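Local coordinates for protein glutamyl-tRNA(Gln) amidotransferase subunit B, mitochondrial (Saccharomyces cerevisiae, PDB 4N0H) that serves as the B subunit of a mitochondrial amidotransferase of the GatB/GatE family, assembled with subunit F and a further protein chain, at residues B[32-37]-B[51-56]; B[176-181]-B[185-190]. All blocks are in the same frame, centred on the assembly; numbering follows the deposited sequence.

Contact 1 of 2, residues B[32-37]-B[51-56]; sequences SQSTNS and YYDIAL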
loop_
_atom_site.group_PDB
_atom_site.type_symbol
_atom_site.label_atom_id
_atom_site.label_comp_id
_atom_site.label_asym_id
_atom_site.label_seq_id
_atom_site.Cartn_x
_atom_site.Cartn_y
_atom_site.Cartn_z
ATOM N N SER B 32 15.069 0.149 -5.791
ATOM C CA SER B 32 15.773 1.297 -5.240
ATOM C C SER B 32 17.022 1.505 -6.082
ATOM O O SER B 32 17.532 0.557 -6.680
ATOM C CB SER B 32 16.167 1.036 -3.786
ATOM O OG SER B 32 16.993 2.073 -3.285
ATOM N N GLN B 33 17.524 2.734 -6.135
ATOM C CA GLN B 33 18.716 3.002 -6.936
ATOM C C GLN B 33 20.024 2.850 -6.153
ATOM O O GLN B 33 21.083 3.292 -6.602
ATOM C CB GLN B 33 18.630 4.370 -7.622
ATOM C CG GLN B 33 17.666 4.392 -8.806
ATOM C CD GLN B 33 18.034 3.358 -9.865
ATOM O OE1 GLN B 33 19.123 3.398 -10.442
ATOM N NE2 GLN B 33 17.131 2.420 -10.115
ATOM N N SER B 34 19.947 2.218 -4.988
ATOM C CA SER B 34 21.148 1.882 -4.233
ATOM C C SER B 34 22.006 0.893 -5.019
ATOM O O SER B 34 21.517 0.193 -5.912
ATOM C CB SER B 34 20.779 1.310 -2.859
ATOM O OG SER B 34 19.757 0.331 -2.980
ATOM N N THR B 35 23.288 0.834 -4.681
ATOM C CA THR B 35 24.248 0.069 -5.458
ATOM C C THR B 35 24.030 -1.440 -5.382
ATOM O O THR B 35 23.841 -2.001 -4.303
ATOM C CB THR B 35 25.692 0.400 -5.017
ATOM O OG1 THR B 35 25.933 1.800 -5.215
ATOM C CG2 THR B 35 26.712 -0.415 -5.811
ATOM N N ASN B 36 24.048 -2.081 -6.544
ATOM C CA ASN B 36 24.058 -3.533 -6.635
ATOM C C ASN B 36 25.512 -3.984 -6.704
ATOM O O ASN B 36 26.116 -3.985 -7.770
ATOM C CB ASN B 36 23.282 -3.982 -7.877
ATOM C CG ASN B 36 23.310 -5.487 -8.085
ATOM O OD1 ASN B 36 23.680 -6.247 -7.190
ATOM N ND2 ASN B 36 22.911 -5.924 -9.277
ATOM N N SER B 37 26.072 -4.365 -5.557
ATOM C CA SER B 37 27.508 -4.606 -5.454
ATOM C C SER B 37 27.957 -5.972 -5.967
ATOM O O SER B 37 27.315 -6.991 -5.714
ATOM C CB SER B 37 27.984 -4.418 -4.014
ATOM O OG SER B 37 29.385 -4.608 -3.917
ATOM N N TYR B 51 17.116 4.142 2.251
ATOM C CA TYR B 51 16.013 4.175 3.199
ATOM C C TYR B 51 15.029 3.053 2.878
ATOM O O TYR B 51 14.521 2.383 3.779
ATOM C CB TYR B 51 15.292 5.528 3.160
ATOM C CG TYR B 51 16.158 6.723 3.512
ATOM C CD1 TYR B 51 17.176 6.626 4.460
ATOM C CD2 TYR B 51 15.955 7.949 2.895
ATOM C CE1 TYR B 51 17.963 7.726 4.781
ATOM C CE2 TYR B 51 16.732 9.045 3.201
ATOM C CZ TYR B 51 17.732 8.935 4.142
ATOM O OH TYR B 51 18.493 10.043 4.434
ATOM N N TYR B 52 14.767 2.846 1.589
ATOM C CA TYR B 52 13.846 1.790 1.167
ATOM C C TYR B 52 14.368 0.391 1.493
ATOM O O TYR B 52 13.599 -0.472 1.913
ATOM C CB TYR B 52 13.531 1.879 -0.330
ATOM C CG TYR B 52 12.762 0.677 -0.837
ATOM C CD1 TYR B 52 11.385 0.592 -0.677
ATOM C CD2 TYR B 52 13.419 -0.380 -1.456
ATOM C CE1 TYR B 52 10.680 -0.518 -1.125
ATOM C CE2 TYR B 52 12.729 -1.490 -1.901
ATOM C CZ TYR B 52 11.362 -1.551 -1.741
ATOM O OH TYR B 52 10.683 -2.658 -2.194
ATOM N N ASP B 53 15.663 0.165 1.285
ATOM C CA ASP B 53 16.255 -1.151 1.539
ATOM C C ASP B 53 16.092 -1.560 3.009
ATOM O O ASP B 53 15.977 -2.742 3.327
ATOM C CB ASP B 53 17.740 -1.175 1.159
ATOM C CG ASP B 53 17.970 -1.046 -0.336
ATOM O OD1 ASP B 53 17.033 -1.300 -1.124
ATOM O OD2 ASP B 53 19.102 -0.688 -0.727
ATOM N N ILE B 54 16.083 -0.572 3.897
ATOM C CA ILE B 54 15.939 -0.825 5.328
ATOM C C ILE B 54 14.449 -0.816 5.712
ATOM O O ILE B 54 14.083 -1.000 6.881
ATOM C CB ILE B 54 16.776 0.193 6.150
ATOM C CG1 ILE B 54 18.196 0.279 5.586
ATOM C CG2 ILE B 54 16.844 -0.183 7.632
ATOM C CD1 ILE B 54 18.950 -1.033 5.654
ATOM N N ALA B 55 13.598 -0.619 4.707
ATOM C CA ALA B 55 12.143 -0.584 4.887
ATOM C C ALA B 55 11.690 0.446 5.925
ATOM O O ALA B 55 10.786 0.188 6.718
ATOM C CB ALA B 55 11.599 -1.973 5.223
ATOM N N LEU B 56 12.331 1.611 5.915
ATOM C CA LEU B 56 11.948 2.702 6.811
ATOM C C LEU B 56 10.487 3.080 6.564
ATOM O O LEU B 56 10.022 3.012 5.430
ATOM C CB LEU B 56 12.854 3.912 6.580
ATOM C CG LEU B 56 14.059 4.082 7.512
ATOM C CD1 LEU B 56 14.647 2.752 7.936
ATOM C CD2 LEU B 56 15.124 4.955 6.869
#
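Two first torsions help bring Ser34 and Asp53 together: OG of Ser34 is tucked between its backbone N and carbonyl carbon (chi1 47°), while the Asp53 carboxylate swings opposite its own carbonyl carbon (chi1 -68°). This is a buried loop-to-loop contact within the GatB/GatE catalytic domain, joining two parts of the long irregular connection between strand 14-23 and helix 65-78. Tyr52 to Ala55 form a type I beta turn, closed by Ala55 N to Tyr52 O at 2.8 Å, and Asp53 occupies its second position. The Ser34 hydroxyl donates to Asp53 OD2 over 2.6 Å, reaching that oxygen from its syn side and close to the carboxylate plane. Serine suits this place, being a short donor that brings little bulk to a buried site. OD2 also takes Ser50 N and forms a salt bridge with Lys29 NZ, whereas OD1 accepts from Asn166 ND2. With both oxygens engaged, the carboxylate has little freedom to rotate, and the lysine would be expected to stabilise its negative charge. Subunit F binds segment 32-37 through its Glu130 and Gln124, which meet the backbone N and O of Gln33. Ser32 adds small-side-chain packing, its hydroxyl hydrogen-bonded to Ser50 OG. Its CB lies 3.6 Å from Asp53 OD1 and meets the Tyr52 ring obliquely, 3.9 Å from CD2.

Contact 2 of 2, residues B[176-181]-B[185-190]; sequences PDFSDI and RAFIKK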
loop_
_atom_site.group_PDB
_atom_site.type_symbol
_atom_site.label_atom_id
_atom_site.label_comp_id
_atom_site.label_asym_id
_atom_site.label_seq_id
_atom_site.Cartn_x
_atom_site.Cartn_y
_atom_site.Cartn_z
ATOM N N PRO B 176 8.933 -29.944 -16.913
ATOM C CA PRO B 176 9.604 -31.175 -16.472
ATOM C C PRO B 176 10.130 -32.013 -17.639
ATOM O O PRO B 176 9.785 -33.189 -17.746
ATOM C CB PRO B 176 8.491 -31.942 -15.744
ATOM C CG PRO B 176 7.430 -30.928 -15.456
ATOM C CD PRO B 176 7.499 -29.952 -16.581
ATOM N N ASP B 177 10.967 -31.421 -18.486
ATOM C CA ASP B 177 11.406 -32.075 -19.716
ATOM C C ASP B 177 12.684 -32.898 -19.569
ATOM O O ASP B 177 13.097 -33.575 -20.508
ATOM C CB ASP B 177 11.579 -31.046 -20.836
ATOM C CG ASP B 177 10.258 -30.621 -21.445
ATOM O OD1 ASP B 177 9.204 -31.100 -20.974
ATOM O OD2 ASP B 177 10.273 -29.802 -22.391
ATOM N N PHE B 178 13.311 -32.844 -18.400
ATOM C CA PHE B 178 14.555 -33.576 -18.183
ATOM C C PHE B 178 14.312 -35.049 -17.882
ATOM O O PHE B 178 13.593 -35.391 -16.945
ATOM C CB PHE B 178 15.372 -32.940 -17.057
ATOM C CG PHE B 178 15.865 -31.561 -17.375
ATOM C CD1 PHE B 178 17.050 -31.381 -18.067
ATOM C CD2 PHE B 178 15.145 -30.446 -16.984
ATOM C CE1 PHE B 178 17.507 -30.114 -18.364
ATOM C CE2 PHE B 178 15.597 -29.174 -17.275
ATOM C CZ PHE B 178 16.783 -29.008 -17.965
ATOM N N SER B 179 14.917 -35.917 -18.687
ATOM C CA SER B 179 14.824 -37.356 -18.478
ATOM C C SER B 179 16.164 -37.926 -18.020
ATOM O O SER B 179 16.219 -38.749 -17.106
ATOM C CB SER B 179 14.349 -38.057 -19.755
ATOM O OG SER B 179 15.114 -37.659 -20.880
ATOM N N ASP B 180 17.244 -37.480 -18.656
ATOM C CA ASP B 180 18.585 -37.918 -18.291
ATOM C C ASP B 180 19.272 -36.879 -17.419
ATOM O O ASP B 180 18.899 -35.705 -17.418
ATOM C CB ASP B 180 19.424 -38.193 -19.540
ATOM N N ILE B 181 20.280 -37.319 -16.675
ATOM C CA ILE B 181 21.025 -36.437 -15.789
ATOM C C ILE B 181 22.079 -35.674 -16.593
ATOM O O ILE B 181 22.531 -34.598 -16.194
ATOM C CB ILE B 181 21.681 -37.223 -14.628
ATOM C CG1 ILE B 181 20.665 -38.165 -13.967
ATOM C CG2 ILE B 181 22.264 -36.275 -13.593
ATOM C CD1 ILE B 181 20.671 -39.598 -14.512
ATOM N N ARG B 185 22.919 -31.429 -16.616
ATOM C CA ARG B 185 24.256 -30.840 -16.634
ATOM C C ARG B 185 24.485 -29.952 -17.858
ATOM O O ARG B 185 25.040 -28.857 -17.742
ATOM C CB ARG B 185 25.332 -31.931 -16.555
ATOM C CG ARG B 185 26.731 -31.443 -16.903
ATOM C CD ARG B 185 27.806 -32.488 -16.597
ATOM N NE ARG B 185 28.223 -32.450 -15.196
ATOM C CZ ARG B 185 28.027 -33.435 -14.325
ATOM N NH1 ARG B 185 27.426 -34.555 -14.706
ATOM N NH2 ARG B 185 28.443 -33.302 -13.070
ATOM N N ALA B 186 24.052 -30.424 -19.025
ATOM C CA ALA B 186 24.239 -29.682 -20.269
ATOM C C ALA B 186 23.416 -28.393 -20.300
ATOM O O ALA B 186 23.851 -27.383 -20.855
ATOM C CB ALA B 186 23.898 -30.556 -21.468
ATOM N N PHE B 187 22.227 -28.434 -19.705
ATOM C CA PHE B 187 21.347 -27.268 -19.669
ATOM C C PHE B 187 21.915 -26.163 -18.778
ATOM O O PHE B 187 21.981 -25.001 -19.180
ATOM C CB PHE B 187 19.953 -27.669 -19.186
ATOM C CG PHE B 187 18.977 -26.528 -19.131
ATOM C CD1 PHE B 187 18.207 -26.206 -20.238
ATOM C CD2 PHE B 187 18.821 -25.782 -17.971
ATOM C CE1 PHE B 187 17.303 -25.157 -20.190
ATOM C CE2 PHE B 187 17.922 -24.731 -17.916
ATOM C CZ PHE B 187 17.163 -24.417 -19.026
ATOM N N ILE B 188 22.306 -26.533 -17.562
ATOM C CA ILE B 188 22.889 -25.591 -16.615
ATOM C C ILE B 188 24.120 -24.928 -17.221
ATOM O O ILE B 188 24.315 -23.722 -17.095
ATOM C CB ILE B 188 23.271 -26.296 -15.302
ATOM C CG1 ILE B 188 22.015 -26.818 -14.601
ATOM C CG2 ILE B 188 24.043 -25.358 -14.390
ATOM C CD1 ILE B 188 22.303 -27.610 -13.348
ATOM N N LYS B 189 24.932 -25.730 -17.902
ATOM C CA LYS B 189 26.137 -25.241 -18.561
ATOM C C LYS B 189 25.811 -24.210 -19.639
ATOM O O LYS B 189 26.432 -23.150 -19.698
ATOM C CB LYS B 189 26.905 -26.410 -19.181
ATOM C CG LYS B 189 28.311 -26.067 -19.638
ATOM C CD LYS B 189 28.847 -27.138 -20.580
ATOM C CE LYS B 189 30.366 -27.181 -20.574
ATOM N NZ LYS B 189 30.891 -27.730 -19.290
ATOM N N LYS B 190 24.836 -24.522 -20.488
ATOM C CA LYS B 190 24.461 -23.615 -21.571
ATOM C C LYS B 190 23.734 -22.379 -21.044
ATOM O O LYS B 190 23.918 -21.275 -21.558
ATOM C CB LYS B 190 23.602 -24.324 -22.624
ATOM C CG LYS B 190 23.293 -23.450 -23.832
ATOM C CD LYS B 190 22.528 -24.200 -24.915
ATOM C CE LYS B 190 23.318 -25.389 -25.426
ATOM N NZ LYS B 190 22.880 -25.822 -26.786
#
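Over one face of the Phe187 ring stands the edge of Phe178, whose CZ comes to 3.5 Å from Phe187 CG. This is a T-shaped (edge-to-face) pair: the planes stand at 84° and the centroids lie 5.3 Å apart. CZ is also 3.9 Å from Phe187 CD1 and 3.8 Å from Phe187 CD2, so the Phe178 edge addresses the root of the partner ring and not its far end. Beside it, in the plane of the Phe178 ring, sits Phe187 CB, 3.6 Å from Phe178 CE1. The Phe187 ring is carried off the helix by CG lying opposite the backbone N (chi1 -179°), which presents its face to the preceding loop. Phenylalanine fits both positions, since each ring is buried and can offer either its C-H edge or its pi face without a polar group to satisfy.

The pair belongs to a strand-loop-helix connection, from strand 168-174 into helix 181-197, and packs the helix against the large mixed sheet. Leu18 and Ile133, from strands 14-23 and 130-142, touch both rings. Asp177 and Phe178 together form a classic beta bulge opposite Cys16, carrying the backbone pairing with strand 14-23 past the end of strand 168-174.

Where the chain leads into the helix, Arg185 N donates to Ile181 O over 3.2 Å with an N-H...O angle of 165°, a bond of the i to i+4 kind. Ile181 packs on Ile236 and Ile239 of helix 232-248, an apolar branch suited to a helix-helix interface, and Arg185 also touches Ile236, its long, flexible chain suiting the exposed flank of helix 181-197.

In the fold
Contact 1 closes before contact 2 opens along the chain, and both belong to the GatB/GatE catalytic domain. Their centres are 36 Å apart, on opposite sides of the chain's centre, with nearest atoms about 19 Å apart, so neither touches the other. Strand 14-23 of the mixed sheet relates them: the loop holding contact 1 follows this strand, and contact 2 packs against it from both its loop and helix 181-197. Their surroundings differ. Contact 1 is built from loops and meets subunit F and another protein chain, placing it at the subunit interfaces, whereas contact 2 touches no other chain and joins helix to sheet inside subunit B.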